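Glutamine cyclotransferase (Zymomonas mobilis, PDB 3NOL) catalyses the cyclisation of N-terminal glutamine to pyroglutamate with release of ammonia, as a bacterial glutaminyl cyclase built as a beta-propeller. Local coordinates at residues 133-137 against 138-142; 177-181 against 182-186; 218-221 against 222-226. All coordinates share one frame; numbering follows the deposited sequence. Where two conformers were deposited one is given.

Contact 1. Residues 133-137 against 138-142; sequences THNDQ and YLIMS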
loop_
_atom_site.group_PDB
_atom_site.type_symbol
_atom_site.label_atom_id
_atom_site.label_comp_id
_atom_site.label_asym_id
_atom_site.label_seq_id
_atom_site.Cartn_x
_atom_site.Cartn_y
_atom_site.Cartn_z
ATOM N N THR A 133 4.943 -0.593 4.655
ATOM C CA THR A 133 5.915 0.211 3.893
ATOM C C THR A 133 7.197 0.289 4.757
ATOM O O THR A 133 7.321 -0.442 5.765
ATOM C CB THR A 133 5.335 1.633 3.494
ATOM O OG1 THR A 133 6.238 2.311 2.599
ATOM C CG2 THR A 133 5.083 2.509 4.743
ATOM N N HIS A 134 8.126 1.164 4.388
ATOM C CA HIS A 134 9.348 1.320 5.160
ATOM C C HIS A 134 9.952 2.692 4.963
ATOM O O HIS A 134 9.670 3.356 3.977
ATOM C CB HIS A 134 10.375 0.237 4.808
ATOM C CG HIS A 134 11.082 0.445 3.503
ATOM N ND1 HIS A 134 12.218 1.224 3.388
ATOM C CD2 HIS A 134 10.841 -0.057 2.270
ATOM C CE1 HIS A 134 12.657 1.179 2.140
ATOM N NE2 HIS A 134 11.832 0.420 1.438
ATOM N N ASN A 135 10.772 3.109 5.922
ATOM C CA ASN A 135 11.626 4.266 5.697
ATOM C C ASN A 135 13.082 3.754 5.771
ATOM O O ASN A 135 13.328 2.563 5.574
ATOM C CB ASN A 135 11.272 5.417 6.661
ATOM C CG ASN A 135 11.479 5.059 8.143
ATOM O OD1 ASN A 135 12.127 4.059 8.485
ATOM N ND2 ASN A 135 10.906 5.886 9.036
ATOM N N ASP A 136 14.044 4.626 6.036
ATOM C CA ASP A 136 15.439 4.188 5.970
ATOM C C ASP A 136 15.847 3.270 7.142
ATOM O O ASP A 136 16.876 2.583 7.064
ATOM C CB ASP A 136 16.389 5.391 5.872
ATOM C CG ASP A 136 16.268 6.152 4.548
ATOM O OD1 ASP A 136 15.727 5.613 3.544
ATOM O OD2 ASP A 136 16.755 7.307 4.517
ATOM N N GLN A 137 15.043 3.265 8.213
ATOM C CA GLN A 137 15.377 2.523 9.448
ATOM C C GLN A 137 14.400 1.416 9.857
ATOM O O GLN A 137 14.801 0.458 10.515
ATOM C CB GLN A 137 15.499 3.481 10.627
ATOM C CG GLN A 137 16.728 4.381 10.596
ATOM C CD GLN A 137 16.806 5.240 11.839
ATOM O OE1 GLN A 137 17.573 4.952 12.757
ATOM N NE2 GLN A 137 15.963 6.274 11.900
ATOM N N TYR A 138 13.121 1.579 9.517
ATOM C CA TYR A 138 12.057 0.676 9.993
ATOM C C TYR A 138 11.054 0.285 8.924
ATOM O O TYR A 138 10.814 1.046 7.983
ATOM C CB TYR A 138 11.248 1.350 11.110
ATOM C CG TYR A 138 12.083 1.893 12.227
ATOM C CD1 TYR A 138 12.731 1.035 13.117
ATOM C CD2 TYR A 138 12.229 3.271 12.394
ATOM C CE1 TYR A 138 13.510 1.530 14.145
ATOM C CE2 TYR A 138 13.006 3.788 13.423
ATOM C CZ TYR A 138 13.639 2.920 14.295
ATOM O OH TYR A 138 14.412 3.454 15.313
ATOM N N LEU A 139 10.462 -0.896 9.101
ATOM C CA LEU A 139 9.210 -1.244 8.421
ATOM C C LEU A 139 8.087 -0.611 9.217
ATOM O O LEU A 139 8.172 -0.510 10.439
ATOM C CB LEU A 139 9.017 -2.758 8.384
ATOM C CG LEU A 139 9.981 -3.429 7.383
ATOM C CD1 LEU A 139 10.383 -4.888 7.774
ATOM C CD2 LEU A 139 9.493 -3.345 5.913
ATOM N N ILE A 140 7.003 -0.264 8.533
ATOM C CA ILE A 140 5.903 0.421 9.180
ATOM C C ILE A 140 4.640 -0.290 8.728
ATOM O O ILE A 140 4.399 -0.417 7.519
ATOM C CB ILE A 140 5.835 1.901 8.780
ATOM C CG1 ILE A 140 7.163 2.626 9.071
ATOM C CG2 ILE A 140 4.630 2.572 9.478
ATOM C CD1 ILE A 140 7.238 3.946 8.340
ATOM N N MET A 141 3.874 -0.792 9.692
ATOM C CA MET A 141 2.692 -1.581 9.396
ATOM C C MET A 141 1.404 -0.996 10.001
ATOM O O MET A 141 1.394 -0.543 11.157
ATOM C CB MET A 141 2.885 -3.039 9.843
ATOM C CG MET A 141 2.838 -3.319 11.317
ATOM S SD MET A 141 3.069 -5.106 11.645
ATOM C CE MET A 141 1.523 -5.830 11.135
ATOM N N SER A 142 0.344 -1.003 9.195
ATOM C CA SER A 142 -1.016 -0.681 9.649
ATOM C C SER A 142 -1.800 -1.996 9.819
ATOM O O SER A 142 -1.338 -3.076 9.395
ATOM C CB SER A 142 -1.733 0.198 8.616
ATOM O OG SER A 142 -1.819 -0.471 7.355
#

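Contact 2. Residues 177-181 against 182-186; sequences LEWVD and GEIFA. With CA (calcium ion), chain B; SO4 (sulfate ion), chain D.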
loop_
_atom_site.group_PDB
_atom_site.type_symbol
_atom_site.label_atom_id
_atom_site.label_comp_id
_atom_site.label_asym_id
_atom_site.label_seq_id
_atom_site.Cartn_x
_atom_site.Cartn_y
_atom_site.Cartn_z
ATOM N N LEU A 177 -0.146 1.427 2.799
ATOM C CA LEU A 177 0.724 2.525 3.243
ATOM C C LEU A 177 1.786 2.811 2.203
ATOM O O LEU A 177 2.159 1.911 1.430
ATOM C CB LEU A 177 1.459 2.150 4.529
ATOM C CG LEU A 177 0.637 1.792 5.769
ATOM C CD1 LEU A 177 1.588 1.568 6.952
ATOM C CD2 LEU A 177 -0.355 2.927 6.036
ATOM N N GLU A 178 2.298 4.042 2.239
ATOM C CA GLU A 178 3.521 4.370 1.503
ATOM C C GLU A 178 4.288 5.507 2.178
ATOM O O GLU A 178 3.696 6.541 2.477
ATOM C CB GLU A 178 3.212 4.751 0.045
ATOM C CG GLU A 178 4.491 4.798 -0.800
ATOM C CD GLU A 178 5.096 3.411 -1.029
ATOM O OE1 GLU A 178 6.304 3.354 -1.333
ATOM O OE2 GLU A 178 4.374 2.371 -0.918
ATOM N N TRP A 179 5.587 5.302 2.414
ATOM C CA TRP A 179 6.465 6.393 2.887
ATOM C C TRP A 179 6.762 7.304 1.705
ATOM O O TRP A 179 7.306 6.861 0.682
ATOM C CB TRP A 179 7.766 5.790 3.394
ATOM C CG TRP A 179 8.692 6.782 3.978
ATOM C CD1 TRP A 179 9.782 7.353 3.368
ATOM C CD2 TRP A 179 8.663 7.293 5.312
ATOM N NE1 TRP A 179 10.416 8.213 4.240
ATOM C CE2 TRP A 179 9.751 8.200 5.440
ATOM C CE3 TRP A 179 7.812 7.100 6.403
ATOM C CZ2 TRP A 179 10.024 8.890 6.637
ATOM C CZ3 TRP A 179 8.089 7.792 7.601
ATOM C CH2 TRP A 179 9.175 8.685 7.697
ATOM N N VAL A 180 6.367 8.567 1.816
ATOM C CA VAL A 180 6.555 9.519 0.737
ATOM C C VAL A 180 7.212 10.787 1.285
ATOM O O VAL A 180 6.577 11.569 2.007
ATOM C CB VAL A 180 5.204 9.839 0.018
ATOM C CG1 VAL A 180 5.387 10.853 -1.141
ATOM C CG2 VAL A 180 4.512 8.560 -0.480
ATOM N N ASP A 181 8.498 10.939 0.972
ATOM C CA ASP A 181 9.273 12.133 1.342
ATOM C C ASP A 181 9.060 12.554 2.813
ATOM O O ASP A 181 8.749 13.704 3.095
ATOM C CB ASP A 181 8.962 13.273 0.362
ATOM C CG ASP A 181 9.553 13.028 -1.028
ATOM O OD1 ASP A 181 10.155 11.947 -1.281
ATOM O OD2 ASP A 181 9.393 13.929 -1.876
ATOM N N GLY A 182 9.228 11.600 3.730
ATOM C CA GLY A 182 9.259 11.892 5.166
ATOM C C GLY A 182 7.897 11.812 5.831
ATOM O O GLY A 182 7.800 11.986 7.051
ATOM N N GLU A 183 6.852 11.545 5.034
ATOM C CA GLU A 183 5.496 11.353 5.553
ATOM C C GLU A 183 4.976 9.930 5.333
ATOM O O GLU A 183 5.379 9.241 4.388
ATOM C CB GLU A 183 4.526 12.360 4.911
ATOM C CG GLU A 183 4.878 13.785 5.251
ATOM C CD GLU A 183 3.841 14.795 4.816
ATOM O OE1 GLU A 183 3.028 14.499 3.921
ATOM O OE2 GLU A 183 3.858 15.911 5.386
ATOM N N ILE A 184 4.060 9.502 6.195
ATOM C CA ILE A 184 3.373 8.231 5.934
ATOM C C ILE A 184 2.042 8.545 5.235
ATOM O O ILE A 184 1.186 9.220 5.806
ATOM C CB ILE A 184 3.123 7.412 7.241
ATOM C CG1 ILE A 184 4.442 7.122 7.986
ATOM C CG2 ILE A 184 2.301 6.130 6.916
ATOM C CD1 ILE A 184 4.242 6.813 9.428
ATOM N N PHE A 185 1.900 8.117 3.983
ATOM C CA PHE A 185 0.603 8.187 3.285
ATOM C C PHE A 185 -0.160 6.885 3.583
ATOM O O PHE A 185 0.421 5.789 3.502
ATOM C CB PHE A 185 0.807 8.286 1.778
ATOM C CG PHE A 185 1.246 9.678 1.272
ATOM C CD1 PHE A 185 1.923 10.596 2.103
ATOM C CD2 PHE A 185 1.001 10.021 -0.054
ATOM C CE1 PHE A 185 2.340 11.855 1.612
ATOM C CE2 PHE A 185 1.414 11.267 -0.577
ATOM C CZ PHE A 185 2.090 12.190 0.265
ATOM N N ALA A 186 -1.454 6.992 3.888
ATOM C CA ALA A 186 -2.251 5.783 4.144
ATOM C C ALA A 186 -3.604 5.849 3.477
ATOM O O ALA A 186 -4.288 6.876 3.576
ATOM C CB ALA A 186 -2.462 5.583 5.641
HETATM CA CA CA B . 2.506 1.003 -0.743
HETATM S S SO4 D . 12.835 10.248 2.742
HETATM O O1 SO4 D . 13.986 10.681 1.945
HETATM O O2 SO4 D . 11.625 10.273 1.929
HETATM O O3 SO4 D . 13.101 8.890 3.216
HETATM O O4 SO4 D . 12.648 11.146 3.889
HETATM O O HOH W 1 5.300 14.021 1.701
HETATM O O HOH W 2 4.132 -0.426 0.281
#

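Contact 3. Residues 218-221 against 222-226; sequences GPLP and SPIDV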
loop_
_atom_site.group_PDB
_atom_site.type_symbol
_atom_site.label_atom_id
_atom_site.label_comp_id
_atom_site.label_asym_id
_atom_site.label_seq_id
_atom_site.Cartn_x
_atom_site.Cartn_y
_atom_site.Cartn_z
ATOM N N GLY A 218 -11.838 5.485 -17.527
ATOM C CA GLY A 218 -12.401 4.756 -18.669
ATOM C C GLY A 218 -13.469 3.740 -18.250
ATOM O O GLY A 218 -13.941 3.752 -17.107
ATOM N N PRO A 219 -13.874 2.851 -19.179
ATOM C CA PRO A 219 -14.959 1.917 -18.855
ATOM C C PRO A 219 -14.624 1.097 -17.606
ATOM O O PRO A 219 -13.511 0.578 -17.496
ATOM C CB PRO A 219 -15.029 1.002 -20.096
ATOM C CG PRO A 219 -14.414 1.801 -21.196
ATOM C CD PRO A 219 -13.352 2.652 -20.548
ATOM N N LEU A 220 -15.578 0.988 -16.680
ATOM C CA LEU A 220 -15.351 0.262 -15.422
ATOM C C LEU A 220 -15.773 -1.200 -15.480
ATOM O O LEU A 220 -16.759 -1.523 -16.163
ATOM C CB LEU A 220 -16.110 0.944 -14.266
ATOM C CG LEU A 220 -15.863 2.434 -13.987
ATOM C CD1 LEU A 220 -16.748 2.905 -12.833
ATOM C CD2 LEU A 220 -14.370 2.709 -13.683
ATOM N N PRO A 221 -15.060 -2.086 -14.737
ATOM C CA PRO A 221 -15.495 -3.476 -14.665
ATOM C C PRO A 221 -16.676 -3.555 -13.715
ATOM O O PRO A 221 -16.910 -2.633 -12.923
ATOM C CB PRO A 221 -14.291 -4.202 -14.035
ATOM C CG PRO A 221 -13.621 -3.146 -13.173
ATOM C CD PRO A 221 -13.871 -1.827 -13.888
ATOM N N SER A 222 -17.407 -4.654 -13.792
ATOM C CA SER A 222 -18.339 -4.994 -12.749
ATOM C C SER A 222 -18.017 -6.428 -12.339
ATOM O O SER A 222 -17.998 -7.336 -13.181
ATOM C CB SER A 222 -19.786 -4.841 -13.219
ATOM O OG SER A 222 -20.675 -4.978 -12.120
ATOM N N PRO A 223 -17.727 -6.641 -11.051
ATOM C CA PRO A 223 -17.733 -5.694 -9.947
ATOM C C PRO A 223 -16.494 -4.805 -9.894
ATOM O O PRO A 223 -15.505 -5.070 -10.584
ATOM C CB PRO A 223 -17.736 -6.609 -8.723
ATOM C CG PRO A 223 -17.015 -7.795 -9.159
ATOM C CD PRO A 223 -17.352 -7.997 -10.606
ATOM N N ILE A 224 -16.563 -3.766 -9.070
ATOM C CA ILE A 224 -15.387 -2.942 -8.748
ATOM C C ILE A 224 -15.374 -2.702 -7.233
ATOM O O ILE A 224 -16.422 -2.746 -6.588
ATOM C CB ILE A 224 -15.360 -1.625 -9.553
ATOM C CG1 ILE A 224 -13.965 -0.957 -9.476
ATOM C CG2 ILE A 224 -16.473 -0.668 -9.076
ATOM C CD1 ILE A 224 -13.755 0.128 -10.513
ATOM N N ASP A 225 -14.190 -2.480 -6.668
ATOM C CA ASP A 225 -14.019 -2.434 -5.216
ATOM C C ASP A 225 -13.286 -1.095 -4.863
ATOM O O ASP A 225 -13.284 -0.123 -5.674
ATOM C CB ASP A 225 -13.293 -3.727 -4.769
ATOM C CG ASP A 225 -13.495 -4.093 -3.300
ATOM O OD1 ASP A 225 -13.102 -3.343 -2.404
ATOM O OD2 ASP A 225 -13.988 -5.206 -3.026
ATOM N N VAL A 226 -12.692 -1.034 -3.674
ATOM C CA VAL A 226 -12.301 0.264 -3.099
ATOM C C VAL A 226 -10.913 0.755 -3.481
ATOM O O VAL A 226 -10.028 -0.028 -3.828
ATOM C CB VAL A 226 -12.412 0.285 -1.530
ATOM C CG1 VAL A 226 -13.825 0.001 -1.089
ATOM C CG2 VAL A 226 -11.463 -0.689 -0.898
#

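Contact 1. Residues 133-137 against 138-142
Asn-135 and Tyr-138 meet at the turn of a beta hairpin and hold it by two bonds running in opposite senses. The backbone N of Tyr-138 donates to the side-chain OD1 of Asn-135 at 2.9 Å, lying nearly along the C=O axis of the amide, while the backbone N of Asn-135 reaches Tyr-138 O, also at 2.9 Å. The same OD1 takes a second bond, 3.0 Å from Gln-137 N, which approaches from above the plane of the amide; this is an Asx turn. With CG of Asn-135 set between its own N and carbonyl carbon (chi1 62°), the amide folds back over the loop to collect both N-H groups. Next to it CB of Gln-137 rests over one face of the Tyr-138 ring in a CH-pi contact, 3.9 Å from the centroid and displaced toward the rim.

Behind the turn lies the ladder. Thr-133 and Ile-140 form an antiparallel hydrogen-bonded pair, the N of Thr-133 binding Ile-140 O at 2.9 Å and the N of Ile-140 binding Thr-133 O at 2.8 Å. On the face carrying His-134 and Leu-139, CB of the histidine meets CD2 of the leucine at 3.9 Å. The imidazole is fixed at both nitrogens: ND1 donates to Asn-135 O at 2.8 Å, with that oxygen in the ring plane, and NE2 is hydrogen-bonded to OD2 of Asp-94. Trp-95 meets that ring edge-to-face, and Thr-133 OG1 is bonded to the backbone N of Trp-179. The chemistry implies a turn in which the N-H groups of Gln-137 and Tyr-138 are both taken up by one amide oxygen, while the histidine links the end of its strand to strand 89-95.

Contact 2. Residues 177-181 against 182-186
Trp-179 lies with one face of its indole over the backbone of the hairpin turn, CZ2 coming within 3.4 Å of Gly-182 CA and the rim of the same face passing above Glu-183 O. CG is anti to the backbone N (chi1 -176°), which carries the ring along the hairpin to the turn, and CG1 of Ile-184 comes obliquely to the benzo side, 3.7 Å from CE3. At the indole edge NE1 donates to O3 of a sulfate ion, probably from the crystallisation liquor, at 3.0 Å. Replacing the indole by an alanine side chain is likely to open a gap over the turn backbone and beside CG1 of Ile-184, and to take away the N-H that holds the sulfate.

On the other face Val-180 stands across Phe-185 at about a right angle, its CB directly over the ring centre, 3.8 Å from the centroid. Toward the open end Leu-177 CD2 presses on Ala-186 CB at 3.4 Å, a tight fit. The type I' turn from Val-180 to Glu-183 needs glycine at Gly-182, where a CB would jam against Asp-181 O. Glu-178 sends its bent chain away from the pairing, so that OE2 binds calcium at 2.3 Å; Leu-177 O joins it at 2.4 Å, and Glu-176, Phe-48 and Ile-230 supply further protein ligands.

Around the hairpin, strand 193-197 continues the sheet beside strand 183-188, and Glu-183 pairs with Arg-196 on it. Trp-232 of strand 227-233 packs against Val-180 and Glu-178, while Leu-148 and Phe-150 of strand 147-151 lie against the Ile-184 face.

Contact 3. Residues 218-221 against 222-226
A proline-rich surface loop connects strand 204-209 to strand 227-233, and within it Leu-220, Pro-221 and Ile-224 gather their side chains round a bend of the chain. The meeting point is the CD1 methyl of Ile-224, which touches the Pro-221 ring at CD, 3.9 Å away, and Leu-220 at CD2, 4.1 Å away. In both pairs the side chains lie at a slant to one another. Ile-224 points back toward the earlier residues, and its CG1 stands anti to the backbone N (chi1 -166°) with the chain beyond it extended, which delivers CD1 to the two partners. Nearer the backbone, CB of the isoleucine lies 3.8 Å from Pro-221 O.

The peptide between Ser-222 and Pro-223 is cis, which probably helps to reverse the chain here; Pro-223 O lies 3.7 Å from CG of Pro-221. No hydrogen bond joins 218-221 to 222-226, so the contact rests on apolar touches. Farther on, Asp-225 OD1 accepts from the N of the adjacent Val-226 at 2.7 Å through its anti lone pair.

Thr-41 lies against Pro-221, and Trp-246 packs on Ile-224 while its NE1 bonds to Asp-225 O. Val-226 pairs by backbone with Lys-244, leading the loop into strand 227-233 alongside strand 238-243.

In the fold
Followed from the N terminus, the three contacts come in series and neither nest nor cross. Contact 1 closes the hairpin of strands 132-134 and 139-141, at one border of its propeller sheet. Contact 2 then closes the next hairpin, 177-180 with 183-188, at the edge of the sheet that also includes the first and last strands of the chain. These two touch, their centres about 9 Å apart, so adjoining sheets meet near the calcium. Contact 3 bends the loop before strand 227-233, across the chain's centre from both, its centre about 26 Å from that of contact 2. Strand 227-233 nevertheless runs back to the metal, where Ile-230 joins Leu-177 and Glu-178.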